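Local coordinates for conserved hypothetical protein (PDB 2FEX), which is of unknown function but belongs to the DJ-1/PfpI family, whose members share an alpha/beta fold related to class I glutamine amidotransferases, at residues T2-L8 against I64-P70; A9-W15 against V42-L48; A104-G109 against S125-A131; V116-G120 against P142-S146. One frame throughout, in Å; residues are numbered along the deposited sequence.

Contact 1: T2-L8 against I64-P70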
loop_
_atom_site.group_PDB
_atom_site.type_symbol
_atom_site.label_atom_id
_atom_site.label_comp_id
_atom_site.label_asym_id
_atom_site.label_seq_id
_atom_site.Cartn_x
_atom_site.Cartn_y
_atom_site.Cartn_z
ATOM N N THR A 2 -13.484 -1.184 17.684
ATOM C CA THR A 2 -13.433 -2.160 16.622
ATOM C C THR A 2 -11.958 -2.540 16.476
ATOM O O THR A 2 -11.098 -1.661 16.511
ATOM C CB THR A 2 -13.948 -1.579 15.281
ATOM O OG1 THR A 2 -15.339 -1.239 15.419
ATOM C CG2 THR A 2 -13.785 -2.550 14.175
ATOM N N ARG A 3 -11.692 -3.838 16.301
ATOM C CA ARG A 3 -10.319 -4.314 16.134
ATOM C C ARG A 3 -10.266 -5.240 14.930
ATOM O O ARG A 3 -11.135 -6.108 14.773
ATOM C CB ARG A 3 -9.853 -5.107 17.357
ATOM C CG ARG A 3 -9.625 -4.337 18.649
ATOM C CD ARG A 3 -9.123 -5.336 19.748
ATOM N NE ARG A 3 -7.672 -5.335 19.933
ATOM C CZ ARG A 3 -6.945 -6.366 20.361
ATOM N NH1 ARG A 3 -7.513 -7.543 20.641
ATOM N NH2 ARG A 3 -5.626 -6.227 20.502
ATOM N N ILE A 4 -9.246 -5.051 14.079
ATOM C CA ILE A 4 -9.164 -5.837 12.864
ATOM C C ILE A 4 -7.808 -6.506 12.915
ATOM O O ILE A 4 -6.797 -5.814 13.115
ATOM C CB ILE A 4 -9.223 -4.937 11.602
ATOM C CG1 ILE A 4 -10.620 -4.211 11.518
ATOM C CG2 ILE A 4 -8.892 -5.739 10.296
ATOM C CD1 ILE A 4 -10.724 -3.235 10.265
ATOM N N ALA A 5 -7.762 -7.811 12.671
ATOM C CA ALA A 5 -6.499 -8.532 12.546
ATOM C C ALA A 5 -6.142 -8.607 11.062
ATOM O O ALA A 5 -6.984 -8.979 10.203
ATOM C CB ALA A 5 -6.659 -9.966 13.085
ATOM N N ILE A 6 -4.887 -8.304 10.774
ATOM C CA ILE A 6 -4.397 -8.384 9.396
ATOM C C ILE A 6 -3.321 -9.469 9.394
ATOM O O ILE A 6 -2.289 -9.366 10.092
ATOM C CB ILE A 6 -3.829 -7.024 8.897
ATOM C CG1 ILE A 6 -5.043 -6.036 8.870
ATOM C CG2 ILE A 6 -3.176 -7.262 7.503
ATOM C CD1 ILE A 6 -4.660 -4.683 8.309
ATOM N N ALA A 7 -3.597 -10.542 8.648
ATOM C CA ALA A 7 -2.732 -11.724 8.683
ATOM C C ALA A 7 -1.683 -11.601 7.573
ATOM O O ALA A 7 -1.935 -11.977 6.411
ATOM C CB ALA A 7 -3.590 -13.037 8.473
ATOM N N LEU A 8 -0.520 -11.076 7.952
ATOM C CA LEU A 8 0.627 -10.956 7.034
ATOM C C LEU A 8 1.325 -12.287 6.851
ATOM O O LEU A 8 1.068 -13.286 7.573
ATOM C CB LEU A 8 1.656 -9.952 7.645
ATOM C CG LEU A 8 1.107 -8.526 7.914
ATOM C CD1 LEU A 8 2.210 -7.643 8.596
ATOM C CD2 LEU A 8 0.497 -7.826 6.602
ATOM N N ILE A 64 -11.626 -9.785 18.477
ATOM C CA ILE A 64 -11.249 -9.223 17.156
ATOM C C ILE A 64 -12.468 -9.325 16.240
ATOM O O ILE A 64 -13.028 -10.390 16.083
ATOM C CB ILE A 64 -10.062 -9.963 16.575
ATOM C CG1 ILE A 64 -8.822 -9.794 17.521
ATOM C CG2 ILE A 64 -9.824 -9.543 15.074
ATOM C CD1 ILE A 64 -7.645 -10.652 17.085
ATOM N N ASP A 65 -12.862 -8.187 15.677
ATOM C CA ASP A 65 -14.065 -8.068 14.864
ATOM C C ASP A 65 -13.952 -8.617 13.414
ATOM O O ASP A 65 -14.961 -8.946 12.789
ATOM C CB ASP A 65 -14.483 -6.601 14.830
ATOM C CG ASP A 65 -14.781 -6.083 16.216
ATOM O OD1 ASP A 65 -15.875 -6.424 16.727
ATOM O OD2 ASP A 65 -13.904 -5.446 16.840
ATOM N N ALA A 66 -12.730 -8.659 12.880
ATOM C CA ALA A 66 -12.545 -9.024 11.463
ATOM C C ALA A 66 -11.158 -9.583 11.267
ATOM O O ALA A 66 -10.213 -9.161 11.945
ATOM C CB ALA A 66 -12.774 -7.788 10.572
ATOM N N LEU A 67 -11.060 -10.540 10.356
ATOM C CA LEU A 67 -9.778 -11.136 9.946
ATOM C C LEU A 67 -9.584 -10.809 8.474
ATOM O O LEU A 67 -10.399 -11.170 7.604
ATOM C CB LEU A 67 -9.858 -12.643 10.112
ATOM C CG LEU A 67 -8.701 -13.434 9.531
ATOM C CD1 LEU A 67 -7.422 -13.075 10.364
ATOM C CD2 LEU A 67 -8.998 -14.954 9.596
ATOM N N VAL A 68 -8.502 -10.101 8.178
ATOM C CA VAL A 68 -8.249 -9.601 6.803
ATOM C C VAL A 68 -6.949 -10.211 6.339
ATOM O O VAL A 68 -5.929 -10.096 7.034
ATOM C CB VAL A 68 -8.133 -8.062 6.782
ATOM C CG1 VAL A 68 -7.714 -7.569 5.393
ATOM C CG2 VAL A 68 -9.484 -7.445 7.199
ATOM N N ILE A 69 -7.008 -10.905 5.204
ATOM C CA ILE A 69 -5.846 -11.670 4.711
ATOM C C ILE A 69 -5.376 -11.092 3.359
ATOM O O ILE A 69 -6.037 -11.298 2.335
ATOM C CB ILE A 69 -6.163 -13.182 4.620
ATOM C CG1 ILE A 69 -6.845 -13.679 5.891
ATOM C CG2 ILE A 69 -4.880 -13.939 4.292
ATOM C CD1 ILE A 69 -7.298 -15.146 5.738
ATOM N N PRO A 70 -4.243 -10.342 3.340
ATOM C CA PRO A 70 -3.731 -9.865 2.045
ATOM C C PRO A 70 -3.113 -11.027 1.235
ATOM O O PRO A 70 -2.663 -12.072 1.808
ATOM C CB PRO A 70 -2.573 -8.883 2.403
ATOM C CG PRO A 70 -2.123 -9.405 3.832
ATOM C CD PRO A 70 -3.446 -9.890 4.500
HETATM O O HOH W 1 -1.419 -13.181 4.063
#

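Contact 2: A9-W15 against V42-L48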
loop_
_atom_site.group_PDB
_atom_site.type_symbol
_atom_site.label_atom_id
_atom_site.label_comp_id
_atom_site.label_asym_id
_atom_site.label_seq_id
_atom_site.Cartn_x
_atom_site.Cartn_y
_atom_site.Cartn_z
ATOM N N ALA A 9 2.241 -12.292 5.892
ATOM C CA ALA A 9 3.076 -13.473 5.636
ATOM C C ALA A 9 4.244 -12.985 4.860
ATOM O O ALA A 9 4.247 -11.841 4.312
ATOM C CB ALA A 9 2.269 -14.494 4.833
ATOM N N GLN A 10 5.240 -13.851 4.752
ATOM C CA GLN A 10 6.389 -13.558 3.894
ATOM C C GLN A 10 5.882 -13.228 2.488
ATOM O O GLN A 10 4.979 -13.919 1.970
ATOM C CB GLN A 10 7.316 -14.773 3.860
ATOM C CG GLN A 10 8.040 -14.984 5.190
ATOM C CD GLN A 10 9.149 -13.954 5.481
ATOM O OE1 GLN A 10 9.364 -12.982 4.734
ATOM N NE2 GLN A 10 9.906 -14.222 6.557
ATOM N N ASP A 11 6.457 -12.181 1.893
ATOM C CA ASP A 11 6.144 -11.774 0.512
ATOM C C ASP A 11 4.692 -11.323 0.395
ATOM O O ASP A 11 4.089 -11.414 -0.664
ATOM C CB ASP A 11 6.428 -12.936 -0.474
ATOM C CG ASP A 11 7.887 -13.282 -0.536
ATOM O OD1 ASP A 11 8.709 -12.355 -0.644
ATOM O OD2 ASP A 11 8.163 -14.470 -0.464
ATOM N N PHE A 12 4.140 -10.712 1.462
ATOM C CA PHE A 12 2.767 -10.157 1.325
ATOM C C PHE A 12 2.756 -8.975 0.350
ATOM O O PHE A 12 3.781 -8.255 0.190
ATOM C CB PHE A 12 2.130 -9.752 2.680
ATOM C CG PHE A 12 2.701 -8.492 3.315
ATOM C CD1 PHE A 12 2.061 -7.231 3.075
ATOM C CD2 PHE A 12 3.788 -8.577 4.223
ATOM C CE1 PHE A 12 2.543 -6.015 3.746
ATOM C CE2 PHE A 12 4.268 -7.401 4.888
ATOM C CZ PHE A 12 3.639 -6.137 4.609
ATOM N N ALA A 13 1.598 -8.812 -0.314
ATOM C CA ALA A 13 1.447 -7.757 -1.330
ATOM C C ALA A 13 1.235 -6.411 -0.603
ATOM O O ALA A 13 0.182 -6.151 -0.020
ATOM C CB ALA A 13 0.230 -8.090 -2.248
ATOM N N ASP A 14 2.251 -5.544 -0.656
ATOM C CA ASP A 14 2.219 -4.286 0.145
ATOM C C ASP A 14 0.970 -3.475 -0.116
ATOM O O ASP A 14 0.454 -2.825 0.800
ATOM C CB ASP A 14 3.397 -3.362 -0.189
ATOM C CG ASP A 14 4.754 -4.050 -0.031
ATOM O OD1 ASP A 14 5.644 -3.430 0.637
ATOM O OD2 ASP A 14 4.952 -5.146 -0.589
ATOM N N TRP A 15 0.497 -3.459 -1.382
ATOM C CA TRP A 15 -0.595 -2.519 -1.736
ATOM C C TRP A 15 -1.985 -3.048 -1.302
ATOM O O TRP A 15 -2.984 -2.334 -1.445
ATOM C CB TRP A 15 -0.616 -2.276 -3.248
ATOM C CG TRP A 15 -1.038 -3.452 -4.056
ATOM C CD1 TRP A 15 -2.318 -3.727 -4.496
ATOM C CD2 TRP A 15 -0.194 -4.469 -4.583
ATOM N NE1 TRP A 15 -2.317 -4.910 -5.238
ATOM C CE2 TRP A 15 -1.035 -5.389 -5.301
ATOM C CE3 TRP A 15 1.172 -4.745 -4.489
ATOM C CZ2 TRP A 15 -0.523 -6.541 -5.912
ATOM C CZ3 TRP A 15 1.682 -5.911 -5.104
ATOM C CH2 TRP A 15 0.830 -6.770 -5.838
ATOM N N VAL A 42 8.316 -10.613 9.025
ATOM C CA VAL A 42 8.292 -11.042 7.630
ATOM C C VAL A 42 8.670 -9.876 6.715
ATOM O O VAL A 42 8.613 -8.719 7.123
ATOM C CB VAL A 42 6.873 -11.524 7.225
ATOM C CG1 VAL A 42 6.539 -12.847 8.011
ATOM C CG2 VAL A 42 5.802 -10.438 7.407
ATOM N N THR A 43 9.005 -10.201 5.468
ATOM C CA THR A 43 9.432 -9.136 4.501
ATOM C C THR A 43 8.362 -9.041 3.418
ATOM O O THR A 43 8.005 -10.036 2.813
ATOM C CB THR A 43 10.737 -9.506 3.874
ATOM O OG1 THR A 43 11.737 -9.673 4.906
ATOM C CG2 THR A 43 11.191 -8.441 2.907
ATOM N N SER A 44 7.846 -7.858 3.180
ATOM C CA SER A 44 6.804 -7.709 2.140
ATOM C C SER A 44 7.408 -7.865 0.745
ATOM O O SER A 44 8.661 -7.889 0.533
ATOM C CB SER A 44 6.199 -6.299 2.174
ATOM O OG SER A 44 7.153 -5.303 1.741
HETATM N N MSE A 45 6.531 -7.938 -0.253
HETATM C CA MSE A 45 7.033 -7.962 -1.640
HETATM C C MSE A 45 7.938 -6.762 -1.921
HETATM O O MSE A 45 8.888 -6.878 -2.701
HETATM C CB MSE A 45 5.861 -7.967 -2.646
HETATM C CG MSE A 45 5.325 -9.370 -2.827
HETATM SE SE MSE A 45 3.644 -9.336 -3.863
HETATM C CE MSE A 45 4.421 -8.835 -5.655
ATOM N N GLY A 46 7.580 -5.614 -1.334
ATOM C CA GLY A 46 8.316 -4.352 -1.514
ATOM C C GLY A 46 9.548 -4.208 -0.623
ATOM O O GLY A 46 10.258 -3.177 -0.719
ATOM N N GLY A 47 9.872 -5.258 0.150
ATOM C CA GLY A 47 11.082 -5.263 0.982
ATOM C C GLY A 47 10.890 -4.724 2.403
ATOM O O GLY A 47 11.877 -4.728 3.166
ATOM N N LEU A 48 9.687 -4.304 2.774
ATOM C CA LEU A 48 9.495 -3.835 4.175
ATOM C C LEU A 48 9.793 -5.002 5.137
ATOM O O LEU A 48 9.150 -6.051 5.034
ATOM C CB LEU A 48 8.034 -3.410 4.448
ATOM C CG LEU A 48 7.529 -2.205 3.652
ATOM C CD1 LEU A 48 6.026 -2.077 3.964
ATOM C CD2 LEU A 48 8.312 -0.902 4.034
HETATM O O HOH W 2 10.099 -10.484 0.317
#

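Contact 3: A104-G109 against S125-A131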
loop_
_atom_site.group_PDB
_atom_site.type_symbol
_atom_site.label_atom_id
_atom_site.label_comp_id
_atom_site.label_asym_id
_atom_site.label_seq_id
_atom_site.Cartn_x
_atom_site.Cartn_y
_atom_site.Cartn_z
ATOM N N ALA A 104 -7.671 -14.661 -1.581
ATOM C CA ALA A 104 -9.078 -15.010 -1.876
ATOM C C ALA A 104 -9.178 -16.458 -2.326
ATOM O O ALA A 104 -10.089 -17.157 -1.911
ATOM C CB ALA A 104 -9.684 -14.079 -2.969
ATOM N N SER A 105 -8.249 -16.921 -3.154
ATOM C CA SER A 105 -8.290 -18.334 -3.588
ATOM C C SER A 105 -7.953 -19.255 -2.398
ATOM O O SER A 105 -8.549 -20.318 -2.264
ATOM C CB SER A 105 -7.310 -18.537 -4.746
ATOM O OG SER A 105 -7.765 -17.765 -5.886
ATOM N N ALA A 106 -7.022 -18.830 -1.546
ATOM C CA ALA A 106 -6.773 -19.606 -0.338
ATOM C C ALA A 106 -8.037 -19.748 0.524
ATOM O O ALA A 106 -8.301 -20.863 1.049
ATOM C CB ALA A 106 -5.595 -18.985 0.455
ATOM N N LEU A 107 -8.847 -18.667 0.655
ATOM C CA LEU A 107 -10.129 -18.779 1.368
ATOM C C LEU A 107 -11.042 -19.794 0.676
ATOM O O LEU A 107 -11.687 -20.583 1.335
ATOM C CB LEU A 107 -10.851 -17.441 1.421
ATOM C CG LEU A 107 -10.240 -16.415 2.364
ATOM C CD1 LEU A 107 -11.193 -15.239 2.381
ATOM C CD2 LEU A 107 -10.099 -17.000 3.835
ATOM N N GLY A 108 -11.076 -19.777 -0.658
ATOM C CA GLY A 108 -11.851 -20.809 -1.366
ATOM C C GLY A 108 -11.414 -22.212 -0.940
ATOM O O GLY A 108 -12.219 -23.129 -0.841
ATOM N N GLY A 109 -10.123 -22.386 -0.662
ATOM C CA GLY A 109 -9.592 -23.722 -0.263
ATOM C C GLY A 109 -10.021 -24.172 1.145
ATOM O O GLY A 109 -9.953 -25.367 1.468
ATOM N N SER A 125 -8.259 -19.424 -10.692
ATOM C CA SER A 125 -7.458 -19.290 -9.462
ATOM C C SER A 125 -8.132 -19.988 -8.284
ATOM O O SER A 125 -7.465 -20.702 -7.522
ATOM C CB SER A 125 -7.155 -17.823 -9.139
ATOM O OG SER A 125 -6.456 -17.213 -10.208
ATOM N N HIS A 126 -9.457 -19.823 -8.154
ATOM C CA HIS A 126 -10.173 -20.512 -7.074
ATOM C C HIS A 126 -10.230 -22.025 -7.313
ATOM O O HIS A 126 -10.084 -22.831 -6.398
ATOM C CB HIS A 126 -11.597 -19.933 -6.932
ATOM C CG HIS A 126 -11.624 -18.565 -6.268
ATOM N ND1 HIS A 126 -10.490 -17.810 -6.041
ATOM C CD2 HIS A 126 -12.671 -17.816 -5.829
ATOM C CE1 HIS A 126 -10.827 -16.668 -5.445
ATOM N NE2 HIS A 126 -12.155 -16.631 -5.337
ATOM N N LYS A 127 -10.440 -22.390 -8.568
ATOM C CA LYS A 127 -10.613 -23.803 -8.956
ATOM C C LYS A 127 -9.333 -24.602 -8.774
ATOM O O LYS A 127 -9.387 -25.853 -8.766
ATOM C CB LYS A 127 -11.180 -23.920 -10.408
ATOM C CG LYS A 127 -12.671 -23.473 -10.449
ATOM C CD LYS A 127 -13.325 -23.581 -11.846
ATOM C CE LYS A 127 -13.317 -24.993 -12.389
ATOM N NZ LYS A 127 -14.310 -25.873 -11.740
ATOM N N ALA A 128 -8.199 -23.912 -8.643
ATOM C CA ALA A 128 -6.889 -24.613 -8.376
ATOM C C ALA A 128 -6.943 -25.325 -7.015
ATOM O O ALA A 128 -6.159 -26.255 -6.779
ATOM C CB ALA A 128 -5.768 -23.665 -8.412
ATOM N N TYR A 129 -7.862 -24.887 -6.143
ATOM C CA TYR A 129 -8.090 -25.548 -4.825
ATOM C C TYR A 129 -9.246 -26.573 -4.883
ATOM O O TYR A 129 -10.418 -26.200 -5.068
ATOM C CB TYR A 129 -8.448 -24.444 -3.793
ATOM C CG TYR A 129 -7.274 -23.573 -3.428
ATOM C CD1 TYR A 129 -6.532 -23.843 -2.270
ATOM C CD2 TYR A 129 -6.878 -22.501 -4.247
ATOM C CE1 TYR A 129 -5.425 -23.051 -1.930
ATOM C CE2 TYR A 129 -5.754 -21.698 -3.930
ATOM C CZ TYR A 129 -5.043 -21.993 -2.746
ATOM O OH TYR A 129 -3.949 -21.226 -2.438
ATOM N N PRO A 130 -8.955 -27.886 -4.688
ATOM C CA PRO A 130 -10.038 -28.891 -4.782
ATOM C C PRO A 130 -11.199 -28.712 -3.819
ATOM O O PRO A 130 -12.327 -29.100 -4.122
ATOM C CB PRO A 130 -9.326 -30.248 -4.507
ATOM C CG PRO A 130 -7.946 -29.958 -4.374
ATOM C CD PRO A 130 -7.641 -28.472 -4.425
ATOM N N ALA A 131 -10.955 -28.075 -2.672
ATOM C CA ALA A 131 -12.039 -27.825 -1.717
ATOM C C ALA A 131 -12.994 -26.715 -2.149
ATOM O O ALA A 131 -14.035 -26.537 -1.524
ATOM C CB ALA A 131 -11.457 -27.537 -0.257
HETATM O O HOH W 3 -10.406 -21.481 -3.977
#

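Contact 4: V116-G120 against P142-S146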
loop_
_atom_site.group_PDB
_atom_site.type_symbol
_atom_site.label_atom_id
_atom_site.label_comp_id
_atom_site.label_asym_id
_atom_site.label_seq_id
_atom_site.Cartn_x
_atom_site.Cartn_y
_atom_site.Cartn_z
ATOM N N VAL A 116 -21.438 -18.513 -0.567
ATOM C CA VAL A 116 -21.577 -17.060 -0.608
ATOM C C VAL A 116 -21.105 -16.515 -1.929
ATOM O O VAL A 116 -20.199 -17.086 -2.560
ATOM C CB VAL A 116 -20.790 -16.354 0.529
ATOM C CG1 VAL A 116 -21.426 -16.740 1.893
ATOM C CG2 VAL A 116 -19.289 -16.710 0.475
ATOM N N ALA A 117 -21.676 -15.377 -2.313
ATOM C CA ALA A 117 -21.209 -14.661 -3.499
ATOM C C ALA A 117 -19.780 -14.181 -3.199
ATOM O O ALA A 117 -19.469 -13.803 -2.054
ATOM C CB ALA A 117 -22.135 -13.483 -3.825
ATOM N N HIS A 118 -18.917 -14.228 -4.218
ATOM C CA HIS A 118 -17.487 -13.870 -4.012
ATOM C C HIS A 118 -16.835 -13.609 -5.370
ATOM O O HIS A 118 -17.449 -13.817 -6.416
ATOM C CB HIS A 118 -16.756 -15.025 -3.337
ATOM C CG HIS A 118 -16.809 -16.305 -4.137
ATOM N ND1 HIS A 118 -17.810 -17.248 -3.990
ATOM C CD2 HIS A 118 -16.011 -16.747 -5.135
ATOM C CE1 HIS A 118 -17.643 -18.208 -4.891
ATOM N NE2 HIS A 118 -16.563 -17.921 -5.611
ATOM N N THR A 119 -15.591 -13.125 -5.333
ATOM C CA THR A 119 -14.817 -12.977 -6.539
ATOM C C THR A 119 -13.354 -13.325 -6.171
ATOM O O THR A 119 -13.089 -13.959 -5.121
ATOM C CB THR A 119 -14.964 -11.566 -7.154
ATOM O OG1 THR A 119 -14.391 -11.517 -8.481
ATOM C CG2 THR A 119 -14.341 -10.477 -6.221
ATOM N N GLY A 120 -12.450 -13.003 -7.087
ATOM C CA GLY A 120 -11.033 -13.409 -6.902
ATOM C C GLY A 120 -10.257 -12.840 -8.070
ATOM O O GLY A 120 -10.769 -11.995 -8.876
ATOM N N PRO A 142 -14.939 -6.340 -11.652
ATOM C CA PRO A 142 -13.691 -5.757 -11.131
ATOM C C PRO A 142 -13.695 -5.398 -9.651
ATOM O O PRO A 142 -12.616 -5.313 -9.058
ATOM C CB PRO A 142 -13.480 -4.479 -11.977
ATOM C CG PRO A 142 -14.888 -4.142 -12.485
ATOM C CD PRO A 142 -15.640 -5.429 -12.588
ATOM N N ARG A 143 -14.863 -5.145 -9.075
ATOM C CA ARG A 143 -14.885 -4.634 -7.668
ATOM C C ARG A 143 -15.050 -5.778 -6.673
ATOM O O ARG A 143 -15.604 -6.840 -6.994
ATOM C CB ARG A 143 -15.988 -3.596 -7.456
ATOM C CG ARG A 143 -15.740 -2.299 -8.300
ATOM C CD ARG A 143 -16.903 -1.383 -8.096
ATOM N NE ARG A 143 -16.779 -0.243 -8.987
ATOM C CZ ARG A 143 -17.210 0.973 -8.689
ATOM N NH1 ARG A 143 -17.807 1.192 -7.515
ATOM N NH2 ARG A 143 -17.029 1.965 -9.559
ATOM N N ALA A 144 -14.601 -5.532 -5.431
ATOM C CA ALA A 144 -14.774 -6.494 -4.329
ATOM C C ALA A 144 -16.224 -6.918 -4.155
ATOM O O ALA A 144 -17.184 -6.129 -4.449
ATOM C CB ALA A 144 -14.311 -5.867 -3.013
ATOM N N VAL A 145 -16.397 -8.122 -3.638
ATOM C CA VAL A 145 -17.716 -8.652 -3.323
ATOM C C VAL A 145 -17.825 -8.899 -1.811
ATOM O O VAL A 145 -16.845 -9.315 -1.142
ATOM C CB VAL A 145 -17.929 -9.939 -4.083
ATOM C CG1 VAL A 145 -19.238 -10.703 -3.619
ATOM C CG2 VAL A 145 -17.987 -9.684 -5.571
ATOM N N SER A 146 -18.998 -8.573 -1.277
ATOM C CA SER A 146 -19.304 -8.861 0.131
ATOM C C SER A 146 -20.615 -9.635 0.235
ATOM O O SER A 146 -21.685 -9.143 -0.224
ATOM C CB SER A 146 -19.426 -7.560 0.910
ATOM O OG SER A 146 -19.662 -7.857 2.277
#

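Contact 1: T2-L8 against I64-P70
The two strands meet through small and branched apolar side chains on both faces of the sheet. On one face I4, I6, A66 and V68 pack together. I4 CG2 lies 3.6 Å from V68 CG2, and I6 CG1 lies 4.2 Å from V68 CB. P70 extends this face, with its CD 4.0 Å from I6 CG2. On the other face A5 CB touches I64 CG2 at 3.8 Å and L67 CD1 at 4.2 Å, and helix 84-92 covers I64 and L67.

Between these layers runs a parallel backbone ladder. A5 N donates to A66 O (2.9 Å), V68 N to A5 O (2.8 Å), and A7 N to V68 O (2.9 Å). A5 pairs with L67 (CA to CA 4.9 Å) and I6 with V68 (CA to CA 4.8 Å). The short strand axes cross at -25°, the usual twist.

The polar edge is at D65. Its N donates to R3 O (2.8 Å), and its OD2 accepts from R3 N (2.8 Å). The R3 guanidinium reaches instead to E31, on the neighbouring strand 31-36. Past the far end, a water sits 2.7 Å from A7 O and 2.8 Å from P70 O.

Strand 3-7 lies between strands 31-36 and 66-69, amid the parallel part of a mixed sheet. Backbone bonds set the register, apolar packing fills both faces, and the D65 carboxylate carries the pairing beyond strand 66-69.

Contact 2: A9-W15 against V42-L48
V42 begins the contact. Its CG2 lies 4.2 Å from F12 CD2 and 3.7 Å from A9 O. T43 is held at both backbone ends. Its N donates to Q10 OE1 (2.9 Å), and its O accepts from D11 N (2.8 Å). S44 sets its CB over the face of the F12 ring, 3.7 Å from the centroid, a CH-pi contact. S44 OG donates to D14 OD1 (2.6 Å) and accepts from L48 N (2.9 Å).

Here two turns meet. A9-F12 is a type II beta turn in the loop between strand 3-7 and helix 18-27. S44-G47 is a type I turn, at the tip of the hairpin formed by strands 42-43 and 49-51.

The N of selenomethionine M45 donates a hydrogen bond to F12 O (2.8 Å). Its SE lies 4.0 Å from A13 CB and 5.2 Å from the centroid of the W15 six-membered ring, an oblique Met-aromatic contact. M45 O bonds to R25 and S26 of the second subunit. G46 N donates to D14 OD2 (2.8 Å). A CB on G46 would clash with D14 OD1. L48 CD1 closes on D14 OD1 at 3.6 Å, and L48 also packs on H34 of the second subunit.

Contact 3: A104-G109 against S125-A131
S105, Y129 and H126 bury the most surface here. S105 OG and H126 ND1 are hydrogen-bonded at 2.7 Å, with the oxygen near the plane of the imidazole ring. The ring also lies close to the helix backbone: H126 CE1 is 3.5 Å from A104 C and 3.8 Å from A104 CB. On its other nitrogen, H126 NE2 pairs with T119 O, and Y132 and Y138 meet the ring edge-to-face.

The contact joins helix 102-109 to helix 123-127 and the chain that follows it. Helix 102-109 directly follows strand 96-100. The sequence at that junction fits a nucleophile elbow, as in related DJ-1/PfpI proteins, though no activity is known for this protein. The side chain of A104 lies near the residues of the possible elbow.

Y129 lays its ring against the same helix. A106 CA sits over the face, 4.2 Å from the centroid, in a CH-pi contact. S105 O is over a face too, 3.4 Å from Y129 CD2. W75 of helix 74-77 also packs on Y129. G109 CA comes to 3.7 Å from Y129 CD1, and a CB on G109 would clash with that atom. A water bridges the two backbones, donating to S105 O (2.8 Å) and to H126 O (2.8 Å). At the exposed end, A131 CB lies 3.2 Å from G109 O.

Contact 4: V116-G120 against P142-S146
Packing accounts for the whole contact, and no hydrogen bond crosses it. V145 is the centre. Its CG1 lies 4.0 Å from A117 CB, 3.5 Å from A117 O and 3.6 Å from H118 N. Its CG2 meets T119 CG2 at 3.8 Å. T119 CG2 also lies 3.9 Å from R143 O. The buried area is small, 181 Å² in total.

The hydrogen bonds lie within a segment or lead away from the pair. H118 ND1 donates to V116 O (2.8 Å), which ties the ring to its own segment. H118 NE2 bonds to Y132. T119 OG1 bonds to R139 O, and T119 N to T152 OG1. R143 NH2 is hydrogen-bonded to the O of R188 of the second subunit.

V145 pairs through its backbone with T152. Strands 145-147 and 150-153 thus form an antiparallel hairpin. It forms one edge, within this chain, of an otherwise parallel alpha/beta sheet, and the extended loop 116-120 packs across V145 at this margin.

Contact 1 lies in the middle of the main sheet and touches two of the others. L8 CB meets V42 CG2 of contact 2 at 4.2 Å, and I69 CD1 meets L107 CD2 of contact 3 at 3.9 Å. Contacts 3 and 4 meet directly: H126 NE2 is 2.8 Å from T119 O, a probable hydrogen bond. Contacts 2 and 4 lie on opposite sides of the chain's centre, with their centres about 24 Å apart, yet both touch the second subunit. The possible nucleophile elbow is a shared landmark. The side chain of I69 in contact 1 touches it, while the side chains of W15 in contact 2 and A104 in contact 3 lie near it.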